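Local coordinates for protein COBE (Pseudomonas aeruginosa, PDB 2W6K) that takes part in cobalamin (vitamin B12) biosynthesis and belongs to the CbiG C-terminal family, at residues 17-22 and 128-133; 25-30 and 58-63; 80-85 and 107-112; 85-90 and 119-124; 101-106 and 132-137. All blocks are in the same frame, centred on the assembly; numbering follows the deposited sequence.

Contact 1: 17-22 and 128-133; sequences GCRRGC and DDRASI
Arg-19 and Arg-130 both place CG beside their own backbone N, anti to the carbonyl carbon, and both chains then bend at chi2 (-72° and -81°). These bends bring the two chains across each other obliquely, just past the end of an antiparallel strand pair. CG of Arg-19 lies in the plane of the Arg-130 guanidinium, at its edge, 3.4 Å from NH1. Their guanidinium planes are 73° apart, so the groups do not stack. NE of Arg-19 is 3.6 Å from NH1 of Arg-130, which puts two like charges close together. Arg-130 has a second conformer as well.

The backbone carries the pairing. Gly-17 and Ser-132 form a hydrogen-bonded pair, with Gly-17 N to Ser-132 O at 3.1 Å and Ser-132 N to Gly-17 O at 2.8 Å. Cys-18 and Ala-131 are the next, non-hydrogen-bonded pair, and their CB atoms meet at 3.7 Å on the face covered by helix 24-37. Arg-19 N then gives a nearly straight bond of 2.7 Å to Arg-130 O. Beyond it the chain reverses in a type II turn, Arg-19 to Cys-22.

Within segment 128-133, Asp-128 OD1 accepts from Arg-130 N (3.0 Å), an Asx turn, and from Ala-131 N (2.9 Å), an Asx motif. Its OD2 bonds to His-26 of helix 24-37.

The contact joins the middle strand 12-18 to its antiparallel neighbour 131-138. Main-chain bonds hold the two arginines close together where they cross. Their charges should repel, and Asp-129 O, at the edge of the Arg-19 guanidinium, may partly offset this.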
# COMPACT_ATOMS: atom_id res chain seq x y z
N GLY A 17 -1.47 -5.42 4.75
CA GLY A 17 -1.26 -5.91 6.12
C GLY A 17 -1.97 -7.25 6.18
O GLY A 17 -3.05 -7.40 5.59
N CYS A 18 -1.34 -8.26 6.79
CA CYS A 18 -1.94 -9.60 6.73
C CYS A 18 -1.50 -10.47 7.90
O CYS A 18 -0.49 -10.17 8.54
CB CYS A 18 -1.63 -10.29 5.38
SG CYS A 18 0.14 -10.64 5.09
N ARG A 19 -2.29 -11.51 8.16
CA ARG A 19 -1.97 -12.52 9.17
C ARG A 19 -0.76 -13.34 8.75
O ARG A 19 -0.47 -13.48 7.56
CB ARG A 19 -3.18 -13.45 9.41
CG ARG A 19 -4.46 -12.72 9.83
CD ARG A 19 -4.35 -12.19 11.26
NE ARG A 19 -5.65 -11.87 11.85
CZ ARG A 19 -5.88 -11.76 13.16
NH1 ARG A 19 -4.90 -11.95 14.04
NH2 ARG A 19 -7.09 -11.45 13.59
N ARG A 20 -0.05 -13.86 9.75
CA ARG A 20 1.05 -14.79 9.55
C ARG A 20 0.62 -15.94 8.64
O ARG A 20 -0.47 -16.52 8.80
CB ARG A 20 1.53 -15.31 10.92
CG ARG A 20 2.90 -15.90 10.94
CD ARG A 20 3.44 -15.82 12.38
NE ARG A 20 4.83 -15.37 12.44
CZ ARG A 20 5.31 -14.41 13.23
NH1 ARG A 20 4.52 -13.76 14.08
NH2 ARG A 20 6.59 -14.09 13.17
N GLY A 21 1.47 -16.26 7.67
CA GLY A 21 1.23 -17.38 6.77
C GLY A 21 0.32 -17.12 5.58
O GLY A 21 0.07 -18.05 4.79
N CYS A 22 -0.17 -15.89 5.42
CA CYS A 22 -1.05 -15.56 4.29
C CYS A 22 -0.31 -15.82 2.98
O CYS A 22 0.84 -15.38 2.82
CB CYS A 22 -1.51 -14.11 4.35
SG CYS A 22 -2.91 -13.74 3.28
N ASP A 128 -10.41 -8.79 4.32
CA ASP A 128 -11.04 -10.05 4.74
C ASP A 128 -10.48 -10.45 6.09
O ASP A 128 -9.90 -9.63 6.80
CB ASP A 128 -10.98 -11.14 3.66
CG ASP A 128 -9.55 -11.50 3.25
OD1 ASP A 128 -8.67 -11.45 4.10
OD2 ASP A 128 -9.35 -11.86 2.07
N ASP A 129 -10.64 -11.70 6.50
CA ASP A 129 -10.22 -12.06 7.84
C ASP A 129 -8.69 -12.34 7.96
O ASP A 129 -8.11 -12.33 9.07
CB ASP A 129 -11.17 -13.16 8.32
CG ASP A 129 -12.63 -12.82 7.98
OD1 ASP A 129 -13.25 -12.02 8.72
OD2 ASP A 129 -13.16 -13.30 6.94
N ARG A 130 -8.03 -12.44 6.81
CA ARG A 130 -6.60 -12.67 6.84
C ARG A 130 -5.76 -11.49 6.34
O ARG A 130 -4.61 -11.36 6.74
CB ARG A 130 -6.23 -14.00 6.17
CG ARG A 130 -6.84 -15.24 6.89
CD ARG A 130 -6.04 -15.67 8.12
NE ARG A 130 -6.79 -16.56 9.02
CZ ARG A 130 -6.98 -16.33 10.32
NH1 ARG A 130 -6.48 -15.24 10.90
NH2 ARG A 130 -7.66 -17.19 11.05
N ALA A 131 -6.34 -10.59 5.56
CA ALA A 131 -5.54 -9.47 5.00
C ALA A 131 -6.34 -8.20 4.73
O ALA A 131 -7.56 -8.24 4.58
CB ALA A 131 -4.87 -9.94 3.72
N SER A 132 -5.64 -7.07 4.61
CA SER A 132 -6.27 -5.83 4.21
C SER A 132 -5.38 -5.20 3.14
O SER A 132 -4.16 -5.30 3.24
CB SER A 132 -6.36 -4.83 5.37
OG SER A 132 -7.51 -5.09 6.17
N ILE A 133 -6.01 -4.58 2.15
CA ILE A 133 -5.25 -3.91 1.10
C ILE A 133 -5.79 -2.50 0.87
O ILE A 133 -7.01 -2.26 0.85
CB ILE A 133 -5.23 -4.75 -0.21
CG1 ILE A 133 -4.56 -6.12 0.06
CG2 ILE A 133 -4.51 -3.98 -1.33
CD1 ILE A 133 -4.23 -6.97 -1.13

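Contact 2: 25-30 and 58-63; sequences EHLRAL and PGLRQL
Two helices of the alpha/beta fold pack here on the same face of the sheet. Each belongs to a beta-alpha-beta crossover: helix 24-37 links strands 12-18 and 47-51, and helix 58-67 links strands 47-51 and 71-74. The local axes cross at -60° and come within 9.4 Å.

The seam is leucine packing. Leu-27 holds CG beside its backbone N and sends CD1 to the second helix, where it meets CD2 of Leu-60 at 3.8 Å. The two side chains cross at about a right angle. Gly-59 lies next to the same methyl, its carbonyl carbon 4.2 Å from Leu-27 CD1. Leu-63 has CG anti to the backbone N (chi1 -176°), and its two methyls spread over two successive residues of helix 24-37. Leu-63 CD2 touches CB of Leu-27, and Leu-63 CD1 touches CB of Arg-28, both at 3.8 Å. The rest of the Arg-28 chain turns away.

At the outer side the link is polar and loose. A water gives a hydrogen bond of 2.8 Å to Gln-62 OE1 and a weak one of 3.5 Å to Glu-25 OE2.

At the start of the second helix, Gly-59 N and Leu-60 N bind a glycerol, probably from the crystallisation liquor. Underneath, Leu-27, Leu-60 and Leu-63 all rest on Ile-16 of strand 12-18. Leu-27 also reaches Ala-131 of strand 131-138, while Leu-60 and Leu-63 extend over Ser-50 and Leu-48 of strand 47-51.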
# COMPACT_ATOMS: atom_id res chain seq x y z
N GLU A 25 -1.10 -16.34 -3.22
CA GLU A 25 -2.34 -16.53 -3.98
C GLU A 25 -3.51 -15.76 -3.33
O GLU A 25 -4.28 -15.08 -4.01
CB GLU A 25 -2.63 -18.03 -4.14
CG GLU A 25 -1.49 -18.80 -4.86
CD GLU A 25 -0.52 -19.57 -3.91
OE1 GLU A 25 -0.43 -20.82 -4.07
OE2 GLU A 25 0.17 -18.96 -3.04
N HIS A 26 -3.60 -15.82 -2.00
CA HIS A 26 -4.64 -15.14 -1.27
C HIS A 26 -4.47 -13.64 -1.43
O HIS A 26 -5.42 -12.92 -1.81
CB HIS A 26 -4.56 -15.49 0.20
CG HIS A 26 -5.66 -14.92 1.02
ND1 HIS A 26 -6.66 -15.69 1.56
CD2 HIS A 26 -5.93 -13.64 1.40
CE1 HIS A 26 -7.49 -14.92 2.25
NE2 HIS A 26 -7.08 -13.67 2.15
N LEU A 27 -3.25 -13.17 -1.19
CA LEU A 27 -2.98 -11.74 -1.31
C LEU A 27 -3.30 -11.26 -2.73
O LEU A 27 -3.89 -10.19 -2.91
CB LEU A 27 -1.52 -11.41 -0.95
CG LEU A 27 -1.13 -11.65 0.51
CD1 LEU A 27 0.30 -11.31 0.76
CD2 LEU A 27 -2.02 -10.79 1.41
N ARG A 28 -2.90 -12.04 -3.74
CA ARG A 28 -3.12 -11.62 -5.13
C ARG A 28 -4.61 -11.48 -5.43
O ARG A 28 -5.02 -10.53 -6.10
CB ARG A 28 -2.47 -12.59 -6.12
CG ARG A 28 -2.69 -12.14 -7.57
CD ARG A 28 -2.07 -13.09 -8.57
NE ARG A 28 -2.69 -14.41 -8.50
CZ ARG A 28 -2.10 -15.54 -8.89
NH1 ARG A 28 -2.73 -16.70 -8.79
NH2 ARG A 28 -0.87 -15.52 -9.40
N ALA A 29 -5.41 -12.43 -4.94
CA ALA A 29 -6.89 -12.39 -5.19
C ALA A 29 -7.53 -11.16 -4.54
O ALA A 29 -8.37 -10.49 -5.13
CB ALA A 29 -7.56 -13.65 -4.73
N LEU A 30 -7.09 -10.85 -3.33
CA LEU A 30 -7.63 -9.70 -2.66
C LEU A 30 -7.17 -8.40 -3.33
O LEU A 30 -7.95 -7.44 -3.46
CB LEU A 30 -7.28 -9.71 -1.20
CG LEU A 30 -7.88 -8.57 -0.36
CD1 LEU A 30 -9.42 -8.56 -0.36
CD2 LEU A 30 -7.39 -8.68 1.06
N PRO A 58 7.41 -14.23 3.58
CA PRO A 58 7.48 -14.95 2.28
C PRO A 58 6.26 -14.79 1.33
O PRO A 58 6.45 -14.68 0.11
CB PRO A 58 7.71 -16.41 2.68
CG PRO A 58 7.20 -16.51 4.05
CD PRO A 58 7.34 -15.17 4.72
N GLY A 59 5.03 -14.74 1.85
CA GLY A 59 3.86 -14.43 1.00
C GLY A 59 4.03 -13.12 0.23
O GLY A 59 3.73 -13.08 -0.96
N LEU A 60 4.48 -12.06 0.92
CA LEU A 60 4.65 -10.76 0.25
C LEU A 60 5.79 -10.78 -0.74
O LEU A 60 5.67 -10.23 -1.86
CB LEU A 60 4.81 -9.61 1.26
CG LEU A 60 3.50 -9.06 1.84
CD1 LEU A 60 3.83 -8.16 3.04
CD2 LEU A 60 2.64 -8.31 0.78
N ARG A 61 6.89 -11.43 -0.36
CA ARG A 61 7.98 -11.53 -1.29
C ARG A 61 7.59 -12.33 -2.53
O ARG A 61 7.99 -11.97 -3.65
CB ARG A 61 9.22 -12.08 -0.60
CG ARG A 61 9.88 -11.02 0.31
CD ARG A 61 11.33 -11.38 0.58
NE ARG A 61 11.47 -12.64 1.31
CZ ARG A 61 11.33 -12.80 2.62
NH1 ARG A 61 11.00 -11.78 3.40
NH2 ARG A 61 11.50 -14.00 3.16
N GLN A 62 6.81 -13.40 -2.34
CA GLN A 62 6.39 -14.21 -3.51
C GLN A 62 5.48 -13.40 -4.39
O GLN A 62 5.57 -13.47 -5.64
CB GLN A 62 5.70 -15.50 -3.07
CG GLN A 62 6.66 -16.56 -2.43
CD GLN A 62 5.91 -17.76 -1.90
OE1 GLN A 62 4.84 -18.11 -2.40
NE2 GLN A 62 6.46 -18.40 -0.86
N LEU A 63 4.58 -12.63 -3.77
CA LEU A 63 3.68 -11.74 -4.55
C LEU A 63 4.48 -10.74 -5.36
O LEU A 63 4.19 -10.50 -6.54
CB LEU A 63 2.69 -11.00 -3.63
CG LEU A 63 1.67 -10.14 -4.38
CD1 LEU A 63 0.87 -10.97 -5.40
CD2 LEU A 63 0.73 -9.52 -3.37
O HOH W 1 2.65 -18.15 -0.73

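Contact 3: 80-85 and 107-112; sequences HDYEPR and ALALAE
Tyr-82 points its CB toward helix 102-115, with CG anti to the carbonyl carbon (chi1 -66°), and the ring lies against the helix backbone. On one side of the ring, CD1 meets CB of Leu-108 at 3.7 Å. On the other side, CE2 presses on CB of Ala-109 at 3.5 Å, with CD2 a little further off. One ring face covers the peptide between these residues, Ala-109 N sitting 4.0 Å above the ring centre. CE1 approaches Glu-112 OE1 at 3.1 Å. At the tip, OH donates to the same OE1 at 2.6 Å, a short bond that meets the oxygen from above the carboxylate plane. Arg-113 NH2, one residue further along the helix, also bonds to this OH, so the buried phenol is held by two partners.

The contact fastens the loop between helices 76-80 and 91-97 onto the outer side of a helix whose other side lies on the sheet. The loop itself is compact: a type I turn from His-80 to Glu-83 runs into a short 3-10 segment that ends at Arg-85.

Arg-85 arrives beside the tyrosine, its chain bent at chi3 (73°). It grips the other oxygen of the glutamate end-on with both terminal nitrogens, Arg-85 NH2 to Glu-112 OE2 at 2.8 Å and Arg-85 NH1 to the same OE2 at 3.1 Å, in a salt bridge. The oxygen lies in the guanidinium plane, though the two flat groups are tilted 41° apart. Ala-119 N, at the start of strand 119-127, gives OE2 a third bond.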
# COMPACT_ATOMS: atom_id res chain seq x y z
N HIS A 80 3.68 5.90 11.28
CA HIS A 80 3.04 6.74 12.30
C HIS A 80 2.77 8.18 11.84
O HIS A 80 1.76 8.79 12.25
CB HIS A 80 3.87 6.75 13.58
CG HIS A 80 3.32 7.68 14.62
ND1 HIS A 80 2.18 7.39 15.33
CD2 HIS A 80 3.74 8.89 15.04
CE1 HIS A 80 1.92 8.39 16.16
NE2 HIS A 80 2.84 9.32 16.00
N ASP A 81 3.66 8.72 11.00
CA ASP A 81 3.48 10.05 10.42
C ASP A 81 2.12 10.24 9.72
O ASP A 81 1.66 11.37 9.54
CB ASP A 81 4.59 10.37 9.42
CG ASP A 81 5.92 10.73 10.08
OD1 ASP A 81 5.95 11.04 11.30
OD2 ASP A 81 6.94 10.75 9.36
N TYR A 82 1.47 9.13 9.35
CA TYR A 82 0.25 9.15 8.52
C TYR A 82 -1.04 8.85 9.31
O TYR A 82 -2.14 8.87 8.76
CB TYR A 82 0.41 8.20 7.32
CG TYR A 82 1.49 8.67 6.36
CD1 TYR A 82 1.18 9.55 5.32
CD2 TYR A 82 2.83 8.31 6.55
CE1 TYR A 82 2.15 10.02 4.47
CE2 TYR A 82 3.82 8.79 5.71
CZ TYR A 82 3.47 9.64 4.66
OH TYR A 82 4.41 10.13 3.79
N GLU A 83 -0.88 8.62 10.62
CA GLU A 83 -2.00 8.43 11.53
C GLU A 83 -3.19 9.37 11.32
O GLU A 83 -4.34 8.91 11.27
CB GLU A 83 -1.52 8.57 12.98
CG GLU A 83 -1.00 7.32 13.61
CD GLU A 83 -1.99 6.17 13.53
OE1 GLU A 83 -1.58 5.10 13.06
OE2 GLU A 83 -3.16 6.34 13.92
N PRO A 84 -2.94 10.70 11.24
CA PRO A 84 -4.03 11.66 11.10
C PRO A 84 -4.81 11.55 9.80
O PRO A 84 -5.89 12.14 9.68
CB PRO A 84 -3.30 13.02 11.11
CG PRO A 84 -2.00 12.77 11.75
CD PRO A 84 -1.62 11.38 11.37
N ARG A 85 -4.27 10.79 8.85
CA ARG A 85 -4.85 10.70 7.52
C ARG A 85 -5.52 9.37 7.24
O ARG A 85 -6.13 9.20 6.22
CB ARG A 85 -3.79 10.98 6.46
CG ARG A 85 -3.24 12.40 6.50
CD ARG A 85 -1.95 12.49 5.74
NE ARG A 85 -2.17 12.41 4.29
CZ ARG A 85 -1.22 12.45 3.37
NH1 ARG A 85 -1.54 12.38 2.09
NH2 ARG A 85 0.05 12.56 3.72
N ALA A 107 0.70 2.40 2.18
CA ALA A 107 0.37 2.88 0.84
C ALA A 107 0.71 4.38 0.70
O ALA A 107 1.41 4.77 -0.24
CB ALA A 107 -1.11 2.59 0.50
N LEU A 108 0.23 5.19 1.64
CA LEU A 108 0.48 6.62 1.61
C LEU A 108 1.98 6.89 1.70
O LEU A 108 2.52 7.69 0.92
CB LEU A 108 -0.26 7.29 2.76
CG LEU A 108 -1.76 7.44 2.58
CD1 LEU A 108 -2.37 7.88 3.90
CD2 LEU A 108 -2.04 8.46 1.45
N ALA A 109 2.64 6.26 2.68
CA ALA A 109 4.08 6.48 2.95
C ALA A 109 4.96 6.21 1.76
O ALA A 109 5.78 7.07 1.38
CB ALA A 109 4.54 5.68 4.18
N LEU A 110 4.77 5.06 1.12
CA LEU A 110 5.58 4.71 -0.03
C LEU A 110 5.26 5.62 -1.21
O LEU A 110 6.18 6.04 -1.93
CB LEU A 110 5.40 3.23 -0.41
CG LEU A 110 6.33 2.75 -1.52
CD1 LEU A 110 7.83 2.92 -1.09
CD2 LEU A 110 6.05 1.33 -1.91
N ALA A 111 3.99 5.93 -1.44
CA ALA A 111 3.64 6.78 -2.59
C ALA A 111 4.34 8.13 -2.49
O ALA A 111 4.89 8.63 -3.48
CB ALA A 111 2.13 6.97 -2.69
N GLU A 112 4.35 8.69 -1.29
CA GLU A 112 4.94 10.04 -1.08
C GLU A 112 6.45 10.01 -1.20
O GLU A 112 7.04 10.98 -1.68
CB GLU A 112 4.49 10.65 0.25
CG GLU A 112 2.99 10.91 0.27
CD GLU A 112 2.54 11.86 1.36
OE1 GLU A 112 3.29 12.04 2.34
OE2 GLU A 112 1.40 12.38 1.23

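Contact 4: 85-90 and 119-124; sequences RLLSPS and ADLLGA. With SO4 (sulfate ion), chain C.
Arg-85 NH1 lies only 2.4 Å from Ala-119 O, closer than a normal hydrogen bond, yet at too poor an angle to count as one. The oxygen sits at the guanidinium edge, near its plane. Arg-85 was modelled in two conformers, so the close approach belongs to one of them. The stronger partner of the guanidinium is Glu-112. Asp-120 OD1 is 4.1 Å from Arg-85 NH1, beyond a salt bridge, though its charge probably helps to balance the arginine.

Further along, the packing is apolar. Leu-87 is extended beyond CB (chi2 -179°) and meets Leu-121 tip to tip, its CG 3.9 Å from CD1 of Leu-121. CD1 of Leu-87 reaches on to the backbone, 3.7 Å from Ala-124 N. Leu-121 in turn packs on Leu-108 of helix 102-115 and on Ala-134 of the next strand. Ser-88 OG rests 3.5 Å from CB of Ala-124, but its hydrogen-bond partner is Glu-104. The same glutamate accepts from Leu-87 N, so one helix residue fixes this part of the loop.

Residues 85-88 run nearly along 119-124, 22° apart; that segment lies on the outermost strand 119-127. The loop flanks this strand without pairing with it.

At its end, Ser-90 is the N-cap of helix 91-97. Ser-90 OG donates 2.8 Å to O2 of a sulfate, probably from the crystallisation liquor, and also bonds to Ala-93 N. Ala-91 N and Val-92 N hold the same ion. This is the anion-binding arrangement of a helix N-terminus.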
# COMPACT_ATOMS: atom_id res chain seq x y z
N ARG A 85 -4.27 10.79 8.85
CA ARG A 85 -4.85 10.70 7.52
C ARG A 85 -5.52 9.37 7.24
O ARG A 85 -6.13 9.20 6.22
CB ARG A 85 -3.79 10.98 6.46
CG ARG A 85 -3.24 12.40 6.50
CD ARG A 85 -1.95 12.49 5.74
NE ARG A 85 -2.17 12.41 4.29
CZ ARG A 85 -1.22 12.45 3.37
NH1 ARG A 85 -1.54 12.38 2.09
NH2 ARG A 85 0.05 12.56 3.72
N LEU A 86 -5.41 8.43 8.18
CA LEU A 86 -5.97 7.10 7.97
C LEU A 86 -7.49 7.08 7.96
O LEU A 86 -8.15 7.91 8.61
CB LEU A 86 -5.43 6.11 9.02
CG LEU A 86 -3.90 6.05 9.03
CD1 LEU A 86 -3.44 5.01 10.04
CD2 LEU A 86 -3.26 5.80 7.66
N LEU A 87 -8.05 6.11 7.25
CA LEU A 87 -9.50 6.01 7.11
C LEU A 87 -10.11 4.86 7.92
O LEU A 87 -11.30 4.92 8.28
CB LEU A 87 -9.90 5.89 5.62
CG LEU A 87 -9.45 6.96 4.62
CD1 LEU A 87 -9.97 6.69 3.18
CD2 LEU A 87 -9.82 8.41 5.10
N SER A 88 -9.35 3.81 8.18
CA SER A 88 -9.92 2.56 8.70
C SER A 88 -9.05 1.96 9.81
O SER A 88 -8.33 0.99 9.58
CB SER A 88 -10.07 1.52 7.58
OG SER A 88 -10.56 2.11 6.39
N PRO A 89 -9.12 2.53 11.02
CA PRO A 89 -8.33 2.07 12.17
C PRO A 89 -8.54 0.57 12.47
O PRO A 89 -9.66 0.05 12.36
CB PRO A 89 -8.87 2.92 13.32
CG PRO A 89 -10.19 3.52 12.82
CD PRO A 89 -9.98 3.68 11.35
N SER A 90 -7.45 -0.10 12.86
CA SER A 90 -7.45 -1.53 13.14
C SER A 90 -6.92 -1.75 14.55
O SER A 90 -5.80 -1.32 14.87
CB SER A 90 -6.54 -2.26 12.12
OG SER A 90 -6.21 -3.59 12.53
N ALA A 119 0.28 12.23 -1.44
CA ALA A 119 -0.52 11.14 -1.97
C ALA A 119 -1.88 11.09 -1.26
O ALA A 119 -2.06 11.67 -0.17
CB ALA A 119 0.23 9.82 -1.83
N ASP A 120 -2.84 10.43 -1.90
CA ASP A 120 -4.19 10.26 -1.35
C ASP A 120 -4.58 8.80 -1.47
O ASP A 120 -4.25 8.12 -2.45
CB ASP A 120 -5.19 11.14 -2.12
CG ASP A 120 -5.30 12.56 -1.57
OD1 ASP A 120 -4.63 12.92 -0.58
OD2 ASP A 120 -6.11 13.33 -2.14
N LEU A 121 -5.31 8.30 -0.48
CA LEU A 121 -5.89 6.98 -0.64
C LEU A 121 -7.04 7.04 -1.62
O LEU A 121 -7.79 8.01 -1.62
CB LEU A 121 -6.41 6.50 0.71
CG LEU A 121 -5.31 6.20 1.74
CD1 LEU A 121 -5.87 6.22 3.16
CD2 LEU A 121 -4.70 4.85 1.41
N LEU A 122 -7.17 6.00 -2.43
CA LEU A 122 -8.30 5.90 -3.39
C LEU A 122 -9.61 5.65 -2.67
O LEU A 122 -10.70 6.00 -3.16
CB LEU A 122 -8.00 4.77 -4.38
CG LEU A 122 -7.10 5.18 -5.54
CD1 LEU A 122 -5.70 5.46 -5.09
CD2 LEU A 122 -7.15 4.05 -6.53
N GLY A 123 -9.51 5.06 -1.49
CA GLY A 123 -10.67 4.71 -0.70
C GLY A 123 -10.23 4.01 0.55
O GLY A 123 -9.04 3.71 0.71
N ALA A 124 -11.18 3.71 1.43
CA ALA A 124 -10.90 2.87 2.57
C ALA A 124 -10.35 1.50 2.15
O ALA A 124 -10.69 0.97 1.09
CB ALA A 124 -12.19 2.68 3.38
S SO4 C . -9.48 -5.02 13.42
O1 SO4 C . -10.67 -5.78 13.06
O2 SO4 C . -8.68 -4.79 12.20
O3 SO4 C . -8.65 -5.65 14.43
O4 SO4 C . -9.89 -3.72 13.95

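Contact 5: 101-106 and 132-137; sequences SVAEAA and SIALAR. With SO4 (sulfate ion), chain B.
Ala-103 CB touches the backbone of strand 131-138, 3.6 Å from Ser-132 O, where helix 102-115 lies on the sheet of this alpha/beta fold. Ala-134 CB answers from the strand, 3.7 Å from Ala-103 O. Glu-104 adds its aliphatic part, CG meeting CB of Ala-134 at 3.8 Å. With such small side chains the helix sits close to the sheet, and the two local axes run nearly parallel, 20° apart. Ile-133 and Leu-135 point away from this helix and pack under helix 24-37, so the strand is covered by helices on both faces.

Glu-104 has CG beside its backbone N and is extended beyond it. The carboxylate is buried but well supplied with donors. Besides its bonds to the loop 85-90, OE2 accepts from Lys-125 N. These bonds set its side chain, and so tie the helix to that loop and to strand 119-127.

The helix start is fixed by Ser-101, the N-cap. Its OG, anti to the backbone N (chi1 174°), accepts from Glu-104 N at 3.2 Å. A sulfate, probably from the crystallisation liquor, lies over this end. The positive end of the helix dipole probably favours it, and Lys-125 NZ adds a bond and a charge. Ser-132 brings its CB within 3.6 Å of sulfate O4, while its OG bonds to Ser-127. The N-cap and the first turn grip three oxygens of the ion: Ser-101 OG donates to O3 at 2.8 Å, Val-102 N to O2 at 2.8 Å, and Ala-103 N to O4 at 2.9 Å.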
# COMPACT_ATOMS: atom_id res chain seq x y z
N SER A 101 -3.39 1.45 10.83
CA SER A 101 -3.69 0.66 9.63
C SER A 101 -2.44 0.51 8.83
O SER A 101 -1.98 1.50 8.25
CB SER A 101 -4.78 1.27 8.74
OG SER A 101 -4.89 0.49 7.55
N VAL A 102 -1.88 -0.70 8.81
CA VAL A 102 -0.66 -0.95 8.06
C VAL A 102 -0.91 -0.71 6.58
O VAL A 102 -0.09 -0.10 5.91
CB VAL A 102 -0.09 -2.36 8.32
CG1 VAL A 102 0.98 -2.74 7.30
CG2 VAL A 102 0.44 -2.43 9.74
N ALA A 103 -2.03 -1.23 6.07
CA ALA A 103 -2.28 -1.12 4.61
C ALA A 103 -2.39 0.33 4.19
O ALA A 103 -1.80 0.76 3.19
CB ALA A 103 -3.54 -1.88 4.24
N GLU A 104 -3.20 1.10 4.91
CA GLU A 104 -3.44 2.49 4.54
C GLU A 104 -2.17 3.36 4.73
O GLU A 104 -1.77 4.10 3.83
CB GLU A 104 -4.62 3.05 5.32
CG GLU A 104 -5.89 2.38 4.91
CD GLU A 104 -7.15 2.90 5.59
OE1 GLU A 104 -7.03 3.68 6.55
OE2 GLU A 104 -8.25 2.46 5.17
N ALA A 105 -1.52 3.20 5.87
CA ALA A 105 -0.31 4.00 6.16
C ALA A 105 0.83 3.65 5.25
O ALA A 105 1.53 4.55 4.80
CB ALA A 105 0.12 3.86 7.62
N ALA A 106 1.01 2.36 4.93
CA ALA A 106 2.15 1.95 4.08
C ALA A 106 1.95 2.44 2.63
O ALA A 106 2.90 2.88 1.97
CB ALA A 106 2.40 0.45 4.13
N SER A 132 -5.64 -7.07 4.61
CA SER A 132 -6.27 -5.83 4.21
C SER A 132 -5.38 -5.20 3.14
O SER A 132 -4.16 -5.30 3.24
CB SER A 132 -6.36 -4.83 5.37
OG SER A 132 -7.51 -5.09 6.17
N ILE A 133 -6.01 -4.58 2.15
CA ILE A 133 -5.25 -3.91 1.10
C ILE A 133 -5.79 -2.50 0.87
O ILE A 133 -7.01 -2.26 0.85
CB ILE A 133 -5.23 -4.75 -0.21
CG1 ILE A 133 -4.56 -6.12 0.06
CG2 ILE A 133 -4.51 -3.98 -1.33
CD1 ILE A 133 -4.23 -6.97 -1.13
N ALA A 134 -4.89 -1.53 0.75
CA ALA A 134 -5.31 -0.16 0.41
C ALA A 134 -4.52 0.34 -0.79
O ALA A 134 -3.40 -0.09 -1.02
CB ALA A 134 -5.12 0.78 1.59
N LEU A 135 -5.08 1.31 -1.48
CA LEU A 135 -4.43 1.87 -2.68
C LEU A 135 -4.20 3.35 -2.50
O LEU A 135 -5.07 4.07 -2.03
CB LEU A 135 -5.28 1.60 -3.93
CG LEU A 135 -5.68 0.15 -4.22
CD1 LEU A 135 -6.65 0.14 -5.42
CD2 LEU A 135 -4.44 -0.67 -4.50
N ALA A 136 -3.01 3.82 -2.89
CA ALA A 136 -2.73 5.24 -2.84
C ALA A 136 -2.18 5.70 -4.17
O ALA A 136 -1.47 4.96 -4.86
CB ALA A 136 -1.73 5.58 -1.70
N ARG A 137 -2.52 6.93 -4.53
CA ARG A 137 -2.09 7.52 -5.79
C ARG A 137 -1.52 8.92 -5.58
O ARG A 137 -2.00 9.69 -4.75
CB ARG A 137 -3.25 7.58 -6.78
CG ARG A 137 -4.57 8.03 -6.17
CD ARG A 137 -5.29 9.02 -7.08
NE ARG A 137 -6.26 9.82 -6.35
CZ ARG A 137 -7.57 9.75 -6.53
NH1 ARG A 137 -8.08 8.91 -7.41
NH2 ARG A 137 -8.39 10.52 -5.82
S SO4 B . -4.33 -3.21 8.48
O1 SO4 B . -5.12 -4.44 8.78
O2 SO4 B . -3.37 -2.98 9.55
O3 SO4 B . -5.26 -2.10 8.42
O4 SO4 B . -3.65 -3.40 7.23

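In the fold
All five contacts belong to one alpha/beta unit built on a mixed sheet. Contact 1 closes the longest loop, and contacts 2, 3 and 4 are nested inside it. Contact 2 closes before contacts 3, 4 and 5 open, and those three interleave along the chain. Contacts 1 and 5 share strand 131-138, their centres about 12 Å apart. Contacts 3, 4 and 5 cluster with centres about 7 to 9 Å apart around helix 102-115; contacts 3 and 4 share Arg-85. Contact 2 lies across the sheet, its centre about 22 Å from that of contact 3. The result is a three-layer sandwich, with sulfates bound at two helix starts.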